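Local coordinates for SusD superfamily protein (Bacteroides thetaiotaomicron VPI-5482, PDB 3HDX) that probably binds polysaccharide at the bacterial outer membrane, as a SusD homologue serving carbohydrate uptake, at residues A[73-78]-A[123-128]; A[79-84]-A[119-124]. All coordinates share one frame; numbering follows the deposited sequence.

Contact 1 of 2, residues A[73-78]-A[123-128]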
ATOM      1  N   SER A  73      12.787  -4.428  10.578  1.00 14.85           N
ATOM      2  CA  SER A  73      12.641  -3.456  11.649  1.00 14.81           C
ATOM      3  C   SER A  73      13.556  -2.247  11.536  1.00 13.75           C
ATOM      4  O   SER A  73      13.318  -1.285  12.241  1.00 15.31           O
ATOM      5  CB  SER A  73      12.847  -4.084  13.045  1.00 16.74           C
ATOM      6  OG  SER A  73      14.205  -4.260  13.363  1.00 18.92           O
ATOM      7  N   ASN A  74      14.575  -2.293  10.684  1.00 14.55           N
ATOM      8  CA  ASN A  74      15.490  -1.163  10.477  1.00 14.01           C
ATOM      9  C   ASN A  74      14.842  -0.240   9.442  1.00 14.76           C
ATOM     10  O   ASN A  74      14.660  -0.635   8.312  1.00 15.45           O
ATOM     11  CB  ASN A  74      16.858  -1.692   9.998  1.00 14.96           C
ATOM     12  CG  ASN A  74      17.896  -0.589   9.849  1.00 16.64           C
ATOM     13  OD1 ASN A  74      17.613   0.457   9.276  1.00 18.59           O
ATOM     14  ND2 ASN A  74      19.114  -0.830  10.344  1.00 18.03           N
ATOM     15  N   TRP A  75      14.561   1.001   9.846  1.00 13.74           N
ATOM     16  CA  TRP A  75      13.878   1.973   8.994  1.00 12.81           C
ATOM     17  C   TRP A  75      14.755   2.756   7.992  1.00 13.75           C
ATOM     18  O   TRP A  75      14.275   3.659   7.347  1.00 14.57           O
ATOM     19  CB  TRP A  75      12.996   2.930   9.841  1.00 12.76           C
ATOM     20  CG  TRP A  75      13.748   3.731  10.861  1.00 13.93           C
ATOM     21  CD1 TRP A  75      15.025   4.276  10.766  1.00 14.01           C
ATOM     22  CD2 TRP A  75      13.257   4.113  12.144  1.00 14.36           C
ATOM     23  NE1 TRP A  75      15.329   4.957  11.915  1.00 14.57           N
ATOM     24  CE2 TRP A  75      14.264   4.895  12.765  1.00 15.03           C
ATOM     25  CE3 TRP A  75      12.055   3.884  12.838  1.00 14.05           C
ATOM     26  CZ2 TRP A  75      14.114   5.413  14.038  1.00 14.38           C
ATOM     27  CZ3 TRP A  75      11.901   4.417  14.095  1.00 14.03           C
ATOM     28  CH2 TRP A  75      12.938   5.144  14.699  1.00 13.96           C
ATOM     29  N   ARG A  76      16.045   2.406   7.862  1.00 14.50           N
ATOM     30  CA  ARG A  76      16.958   3.174   7.005  0.50 14.85           C
ATOM     31  C   ARG A  76      16.421   3.408   5.581  1.00 14.14           C
ATOM     32  O   ARG A  76      16.558   4.506   5.048  1.00 14.51           O
ATOM     33  CB  ARG A  76      18.358   2.513   6.996  0.50 17.64           C
ATOM     34  CG  ARG A  76      19.442   3.301   6.315  0.50 21.33           C
ATOM     35  CD  ARG A  76      20.834   2.616   6.349  0.50 23.65           C
ATOM     36  NE  ARG A  76      21.829   3.468   5.695  0.50 26.90           N
ATOM     37  CZ  ARG A  76      22.609   4.338   6.334  0.50 28.11           C
ATOM     38  NH1 ARG A  76      22.544   4.458   7.653  0.50 28.54           N
ATOM     39  NH2 ARG A  76      23.470   5.082   5.651  0.50 29.20           N
ATOM     40  N   ARG A  77      15.871   2.354   4.963  1.00 13.23           N
ATOM     41  CA  ARG A  77      15.364   2.443   3.611  1.00 13.90           C
ATOM     42  C   ARG A  77      14.282   3.513   3.410  1.00 13.04           C
ATOM     43  O   ARG A  77      14.183   4.095   2.338  1.00 14.31           O
ATOM     44  CB  ARG A  77      14.894   1.079   3.105  1.00 15.74           C
ATOM     45  CG  ARG A  77      13.732   0.490   3.889  1.00 16.95           C
ATOM     46  CD  ARG A  77      13.541  -1.011   3.603  1.00 17.00           C
ATOM     47  NE  ARG A  77      12.387  -1.580   4.306  1.00 16.24           N
ATOM     48  CZ  ARG A  77      12.375  -1.966   5.592  1.00 16.74           C
ATOM     49  NH1 ARG A  77      13.449  -1.780   6.385  1.00 18.70           N
ATOM     50  NH2 ARG A  77      11.283  -2.542   6.119  1.00 15.96           N
ATOM     51  N   PHE A  78      13.515   3.785   4.455  1.00 12.91           N
ATOM     52  CA  PHE A  78      12.543   4.883   4.405  1.00 13.15           C
ATOM     53  C   PHE A  78      13.227   6.246   4.439  1.00 12.96           C
ATOM     54  O   PHE A  78      12.874   7.117   3.664  1.00 12.36           O
ATOM     55  CB  PHE A  78      11.472   4.712   5.479  1.00 14.22           C
ATOM     56  CG  PHE A  78      10.585   3.545   5.200  1.00 14.14           C
ATOM     57  CD1 PHE A  78       9.478   3.719   4.349  1.00 13.02           C
ATOM     58  CD2 PHE A  78      10.882   2.276   5.657  1.00 14.63           C
ATOM     59  CE1 PHE A  78       8.655   2.638   4.033  1.00 13.29           C
ATOM     60  CE2 PHE A  78      10.059   1.203   5.306  1.00 14.03           C
ATOM     61  CZ  PHE A  78       8.969   1.391   4.513  1.00 14.33           C
ATOM     62  N   PHE A 123       4.010   8.502   6.055  1.00 10.35           N
ATOM     63  CA  PHE A 123       2.790   7.793   6.430  1.00 11.26           C
ATOM     64  C   PHE A 123       3.042   6.295   6.592  1.00 11.05           C
ATOM     65  O   PHE A 123       2.669   5.685   7.578  1.00 10.91           O
ATOM     66  CB  PHE A 123       1.707   8.022   5.372  1.00 11.18           C
ATOM     67  CG  PHE A 123       0.533   7.069   5.490  1.00 13.26           C
ATOM     68  CD1 PHE A 123      -0.217   7.045   6.649  1.00 13.87           C
ATOM     69  CD2 PHE A 123       0.195   6.228   4.442  1.00 16.61           C
ATOM     70  CE1 PHE A 123      -1.296   6.176   6.757  1.00 14.69           C
ATOM     71  CE2 PHE A 123      -0.904   5.357   4.569  1.00 17.53           C
ATOM     72  CZ  PHE A 123      -1.648   5.396   5.709  1.00 15.94           C
ATOM     73  N   TYR A 124       3.700   5.730   5.585  1.00 11.23           N
ATOM     74  CA  TYR A 124       3.932   4.283   5.533  1.00 10.66           C
ATOM     75  C   TYR A 124       4.734   3.806   6.742  1.00 11.39           C
ATOM     76  O   TYR A 124       4.417   2.809   7.374  1.00 11.64           O
ATOM     77  CB  TYR A 124       4.603   3.918   4.185  1.00 11.34           C
ATOM     78  CG  TYR A 124       4.475   2.459   3.818  1.00 10.90           C
ATOM     79  CD1 TYR A 124       5.378   1.522   4.326  1.00 10.67           C
ATOM     80  CD2 TYR A 124       3.456   2.001   2.968  1.00 12.16           C
ATOM     81  CE1 TYR A 124       5.321   0.202   3.988  1.00 11.65           C
ATOM     82  CE2 TYR A 124       3.360   0.672   2.611  1.00 11.08           C
ATOM     83  CZ  TYR A 124       4.303  -0.231   3.143  1.00 10.24           C
ATOM     84  OH  TYR A 124       4.233  -1.545   2.805  1.00 12.37           O
HETATM   85  N   MSE A 125       5.758   4.578   7.084  1.00 12.13           N
HETATM   86  CA  MSE A 125       6.635   4.205   8.182  0.80 12.12           C
HETATM   87  C   MSE A 125       5.932   4.449   9.542  1.00 12.01           C
HETATM   88  O   MSE A 125       6.164   3.702  10.501  1.00 12.36           O
HETATM   89  CB  MSE A 125       8.025   4.847   8.055  0.80 13.60           C
HETATM   90  CG  MSE A 125       8.071   6.287   8.434  0.80 13.62           C
HETATM   91 SE   MSE A 125       9.760   7.134   8.082  0.60 10.64          SE
HETATM   92  CE  MSE A 125      10.896   5.895   9.101  0.80 13.09           C
ATOM     93  N   VAL A 126       5.082   5.475   9.636  1.00 10.39           N
ATOM     94  CA  VAL A 126       4.293   5.720  10.865  1.00 10.53           C
ATOM     95  C   VAL A 126       3.345   4.564  11.162  1.00 10.16           C
ATOM     96  O   VAL A 126       3.192   4.155  12.332  1.00 11.66           O
ATOM     97  CB  VAL A 126       3.575   7.102  10.843  1.00 11.56           C
ATOM     98  CG1 VAL A 126       2.401   7.164  11.870  1.00 13.36           C
ATOM     99  CG2 VAL A 126       4.629   8.222  11.008  1.00 13.57           C
ATOM    100  N   ARG A 127       2.775   3.949  10.118  1.00 10.75           N
ATOM    101  CA  ARG A 127       1.915   2.798  10.370  1.00 10.92           C
ATOM    102  C   ARG A 127       2.710   1.617  10.942  1.00 10.42           C
ATOM    103  O   ARG A 127       2.153   0.813  11.702  1.00 12.28           O
ATOM    104  CB  ARG A 127       1.212   2.306   9.117  1.00 11.25           C
ATOM    105  CG  ARG A 127       0.206   3.284   8.526  1.00 10.93           C
ATOM    106  CD  ARG A 127      -0.701   2.541   7.536  1.00 11.74           C
ATOM    107  NE  ARG A 127       0.067   1.917   6.473  1.00 12.09           N
ATOM    108  CZ  ARG A 127      -0.470   1.345   5.387  1.00 12.45           C
ATOM    109  NH1 ARG A 127      -1.776   1.325   5.190  1.00 12.90           N
ATOM    110  NH2 ARG A 127       0.318   0.808   4.489  1.00 12.10           N
ATOM    111  N   ILE A 128       3.988   1.508  10.547  1.00 11.09           N
ATOM    112  CA  ILE A 128       4.850   0.394  10.961  1.00 11.14           C
ATOM    113  C   ILE A 128       5.436   0.581  12.362  1.00 11.83           C
ATOM    114  O   ILE A 128       5.354  -0.329  13.185  1.00 12.29           O
ATOM    115  CB  ILE A 128       5.955   0.112   9.890  1.00 11.91           C
ATOM    116  CG1 ILE A 128       5.329  -0.389   8.587  1.00 14.19           C
ATOM    117  CG2 ILE A 128       6.982  -0.893  10.392  1.00 11.51           C
ATOM    118  CD1 ILE A 128       6.288  -0.524   7.445  1.00 15.85           C
TER
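Phe78 meets Tyr124 rim to rim: its CE1 comes within 3.5 Å of Tyr124 CD1, and the ring planes are turned by only 19°. Neither ring lies over the other's face, and the centroids stay 5.7 Å apart. One face of the Phe78 ring is taken by Met125, whose CB sits 4.0 Å from Phe78 CG, off toward the rim. The two side chains run alongside in opposite senses.

Met125, a selenomethionine, has two conformers; in one of them CG lies between the backbone N and the carbonyl carbon (chi1 77°), and a bend at chi3 (-55°) turns the terminal methyl back to the start of the other helix. In that conformer Met125 CE reaches Trp75 CB at 3.7 Å and Phe78 CB at 3.9 Å. Ile128 CD1 closes the far end loosely, 4.4 Å from Phe78 CZ.

Trp75 is the N-cap of helix 76-91, so the contact falls where that helix begins, against the last turns of helix 104-129. Helix 11-30 covers Phe78 and Tyr124 through Leu29, while helices 152-169 and 196-209 pack on Phe123, at the back of helix 104-129.

Contact 2 of 2, residues A[79-84]-A[119-124]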
ATOM      1  N   TYR A  79      14.196   6.426   5.329  1.00 12.67           N
ATOM      2  CA  TYR A  79      14.972   7.675   5.366  1.00 12.85           C
ATOM      3  C   TYR A  79      15.768   7.875   4.069  1.00 12.84           C
ATOM      4  O   TYR A  79      15.994   9.019   3.665  1.00 13.53           O
ATOM      5  CB  TYR A  79      15.819   7.825   6.636  1.00 12.79           C
ATOM      6  CG  TYR A  79      14.924   8.108   7.791  1.00 11.30           C
ATOM      7  CD1 TYR A  79      14.338   9.378   7.912  1.00 11.19           C
ATOM      8  CD2 TYR A  79      14.632   7.153   8.746  1.00 12.23           C
ATOM      9  CE1 TYR A  79      13.454   9.656   8.927  1.00 12.25           C
ATOM     10  CE2 TYR A  79      13.771   7.436   9.755  1.00 13.35           C
ATOM     11  CZ  TYR A  79      13.187   8.693   9.856  1.00 13.02           C
ATOM     12  OH  TYR A  79      12.288   8.903  10.860  1.00 13.66           O
ATOM     13  N   ALA A  80      16.123   6.787   3.360  1.00 13.47           N
ATOM     14  CA  ALA A  80      16.773   6.955   2.055  1.00 14.01           C
ATOM     15  C   ALA A  80      15.849   7.696   1.076  1.00 13.74           C
ATOM     16  O   ALA A  80      16.301   8.541   0.288  1.00 15.15           O
ATOM     17  CB  ALA A  80      17.241   5.609   1.469  1.00 14.14           C
ATOM     18  N   VAL A  81      14.554   7.365   1.122  1.00 12.63           N
ATOM     19  CA  VAL A  81      13.573   8.065   0.272  1.00 13.00           C
ATOM     20  C   VAL A  81      13.484   9.546   0.679  1.00 12.35           C
ATOM     21  O   VAL A  81      13.537  10.450  -0.160  1.00 15.10           O
ATOM     22  CB  VAL A  81      12.179   7.455   0.416  1.00 12.84           C
ATOM     23  CG1 VAL A  81      11.120   8.299  -0.345  1.00 13.75           C
ATOM     24  CG2 VAL A  81      12.169   5.980  -0.013  1.00 13.79           C
ATOM     25  N   ILE A  82      13.265   9.754   1.971  1.00 13.32           N
ATOM     26  CA  ILE A  82      13.054  11.094   2.548  1.00 12.70           C
ATOM     27  C   ILE A  82      14.257  12.008   2.214  1.00 12.81           C
ATOM     28  O   ILE A  82      14.084  13.119   1.759  1.00 13.22           O
ATOM     29  CB  ILE A  82      12.827  10.970   4.075  1.00 13.02           C
ATOM     30  CG1 ILE A  82      11.453  10.301   4.335  1.00 13.77           C
ATOM     31  CG2 ILE A  82      12.958  12.333   4.806  1.00 13.04           C
ATOM     32  CD1 ILE A  82      11.316   9.614   5.724  1.00 14.54           C
ATOM     33  N   ASN A  83      15.476  11.503   2.399  1.00 12.67           N
ATOM     34  CA  ASN A  83      16.675  12.292   2.157  1.00 13.34           C
ATOM     35  C   ASN A  83      16.859  12.592   0.650  1.00 13.29           C
ATOM     36  O   ASN A  83      17.188  13.727   0.254  1.00 13.77           O
ATOM     37  CB  ASN A  83      17.895  11.580   2.751  1.00 14.80           C
ATOM     38  CG  ASN A  83      19.037  12.514   3.027  1.00 15.11           C
ATOM     39  OD1 ASN A  83      18.817  13.677   3.358  1.00 17.60           O
ATOM     40  ND2 ASN A  83      20.244  12.001   2.965  1.00 18.75           N
ATOM     41  N   ALA A  84      16.645  11.590  -0.201  1.00 14.17           N
ATOM     42  CA  ALA A  84      16.762  11.803  -1.655  1.00 13.77           C
ATOM     43  C   ALA A  84      15.741  12.852  -2.135  1.00 13.13           C
ATOM     44  O   ALA A  84      16.052  13.718  -2.979  1.00 13.42           O
ATOM     45  CB  ALA A  84      16.595  10.491  -2.414  1.00 14.32           C
ATOM     46  N   ALA A 119       6.166  12.348   1.685  1.00 10.98           N
ATOM     47  CA  ALA A 119       5.006  12.309   2.559  1.00 11.10           C
ATOM     48  C   ALA A 119       4.446  10.887   2.678  1.00 10.58           C
ATOM     49  O   ALA A 119       4.071  10.446   3.782  1.00 10.90           O
ATOM     50  CB  ALA A 119       3.918  13.301   2.085  1.00 11.41           C
ATOM     51  N   PHE A 120       4.404  10.176   1.550  1.00 10.41           N
ATOM     52  CA  PHE A 120       3.987   8.753   1.544  1.00 11.21           C
ATOM     53  C   PHE A 120       4.908   7.910   2.418  1.00 11.38           C
ATOM     54  O   PHE A 120       4.423   7.082   3.212  1.00 12.05           O
ATOM     55  CB  PHE A 120       3.923   8.227   0.104  1.00 12.10           C
ATOM     56  CG  PHE A 120       3.647   6.765  -0.004  1.00 12.09           C
ATOM     57  CD1 PHE A 120       2.380   6.267   0.240  1.00 12.14           C
ATOM     58  CD2 PHE A 120       4.667   5.885  -0.338  1.00 12.51           C
ATOM     59  CE1 PHE A 120       2.136   4.887   0.120  1.00 11.53           C
ATOM     60  CE2 PHE A 120       4.427   4.516  -0.444  1.00 12.70           C
ATOM     61  CZ  PHE A 120       3.165   4.021  -0.223  1.00 12.22           C
ATOM     62  N   ALA A 121       6.221   8.102   2.264  1.00 10.87           N
ATOM     63  CA  ALA A 121       7.182   7.355   3.071  1.00 11.49           C
ATOM     64  C   ALA A 121       6.932   7.582   4.553  1.00 10.47           C
ATOM     65  O   ALA A 121       6.921   6.617   5.341  1.00 11.08           O
ATOM     66  CB  ALA A 121       8.652   7.731   2.671  1.00 10.29           C
ATOM     67  N   TYR A 122       6.654   8.849   4.931  1.00 11.37           N
ATOM     68  CA  TYR A 122       6.350   9.148   6.322  1.00 11.21           C
ATOM     69  C   TYR A 122       5.100   8.422   6.814  1.00 10.96           C
ATOM     70  O   TYR A 122       5.121   7.840   7.884  1.00 11.11           O
ATOM     71  CB  TYR A 122       6.301  10.645   6.605  1.00 10.96           C
ATOM     72  CG  TYR A 122       7.660  11.230   6.974  1.00 10.77           C
ATOM     73  CD1 TYR A 122       8.354  10.750   8.090  1.00 11.32           C
ATOM     74  CD2 TYR A 122       8.274  12.224   6.194  1.00 11.04           C
ATOM     75  CE1 TYR A 122       9.614  11.252   8.450  1.00 11.22           C
ATOM     76  CE2 TYR A 122       9.502  12.775   6.581  1.00 11.36           C
ATOM     77  CZ  TYR A 122      10.198  12.256   7.673  1.00 10.66           C
ATOM     78  OH  TYR A 122      11.434  12.779   7.984  1.00 11.78           O
ATOM     79  N   PHE A 123       4.010   8.502   6.055  1.00 10.35           N
ATOM     80  CA  PHE A 123       2.790   7.793   6.430  1.00 11.26           C
ATOM     81  C   PHE A 123       3.042   6.295   6.592  1.00 11.05           C
ATOM     82  O   PHE A 123       2.669   5.685   7.578  1.00 10.91           O
ATOM     83  CB  PHE A 123       1.707   8.022   5.372  1.00 11.18           C
ATOM     84  CG  PHE A 123       0.533   7.069   5.490  1.00 13.26           C
ATOM     85  CD1 PHE A 123      -0.217   7.045   6.649  1.00 13.87           C
ATOM     86  CD2 PHE A 123       0.195   6.228   4.442  1.00 16.61           C
ATOM     87  CE1 PHE A 123      -1.296   6.176   6.757  1.00 14.69           C
ATOM     88  CE2 PHE A 123      -0.904   5.357   4.569  1.00 17.53           C
ATOM     89  CZ  PHE A 123      -1.648   5.396   5.709  1.00 15.94           C
ATOM     90  N   TYR A 124       3.700   5.730   5.585  1.00 11.23           N
ATOM     91  CA  TYR A 124       3.932   4.283   5.533  1.00 10.66           C
ATOM     92  C   TYR A 124       4.734   3.806   6.742  1.00 11.39           C
ATOM     93  O   TYR A 124       4.417   2.809   7.374  1.00 11.64           O
ATOM     94  CB  TYR A 124       4.603   3.918   4.185  1.00 11.34           C
ATOM     95  CG  TYR A 124       4.475   2.459   3.818  1.00 10.90           C
ATOM     96  CD1 TYR A 124       5.378   1.522   4.326  1.00 10.67           C
ATOM     97  CD2 TYR A 124       3.456   2.001   2.968  1.00 12.16           C
ATOM     98  CE1 TYR A 124       5.321   0.202   3.988  1.00 11.65           C
ATOM     99  CE2 TYR A 124       3.360   0.672   2.611  1.00 11.08           C
ATOM    100  CZ  TYR A 124       4.303  -0.231   3.143  1.00 10.24           C
ATOM    101  OH  TYR A 124       4.233  -1.545   2.805  1.00 12.37           O
TER
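Ile82 drives its terminal methyl onto the ring of Tyr122, and this is the tight part of the contact. Ile82 CD1 stands 3.6 Å from the centroid of the Tyr122 ring and 15° off the normal, a CH-pi contact over one face. With CG1 anti to the carbonyl carbon (chi1 -70°) and the chain extended beyond it, CD1 is carried out to the ring. The other branch works farther along: Ile82 CG2 lies 3.6 Å from Tyr122 OH, so the isoleucine spans the ring from its middle to its hydroxyl end. Tyr79 comes in from another side, nearly at right angles to Tyr122. It receives Tyr122 OH at its ring edge, near the plane, with Tyr79 CE1 3.8 Å from that oxygen. Neither hydroxyl pairs with the other; Tyr122 OH bonds to the carbonyl of Val135 and Tyr79 OH to that of Pro133, which ties both helices to the same following loop. An alanine in place of Tyr122 would probably leave a gap under Ile82 CD1 and the Val135 carbonyl without its hydroxyl mate.

The packing is sparser beside this ring. Ala121 offers a single methyl, its CB 3.9 Å from Val81 CG1 and 4.1 Å from Ile82 CG1, and Val81 also leans on Leu24 and Thr25 of helix 11-30. Ala80 and Ala84, on the side of helix 76-91 turned from helix 104-129, are partly exposed to solvent, though Ala84 still touches Leu24.

The axes of segments 79-84 and 119-124 pass 9.1 Å apart at 155°, an antiparallel helix pair. Such pairing is consistent with the TPR-like helical scaffold of SusD-family proteins, here with helix 11-30 against Val81 and helix 152-169 against Tyr122.

Contacts 1 and 2 are successive stretches of one interface between helices 76-91 and 104-129, their centres about 8 Å apart. Every touching residue in both is buried, so neither is a surface contact, and neither has a polar bond between its segments. They differ in place: contact 1 joins the start of one helix to the end of the other, relying on a rim-to-rim aromatic pair and a selenomethionine with two conformers, whereas contact 2 lies within both helices and rests on an aliphatic methyl against a tyrosine face. The tyrosine hydroxyls find their partners outside the two segments: Tyr124 at His35, Tyr79 and Tyr122 in the loop after helix 104-129. In one conformer Met125 SE packs on Ile82 CD1, joining the two.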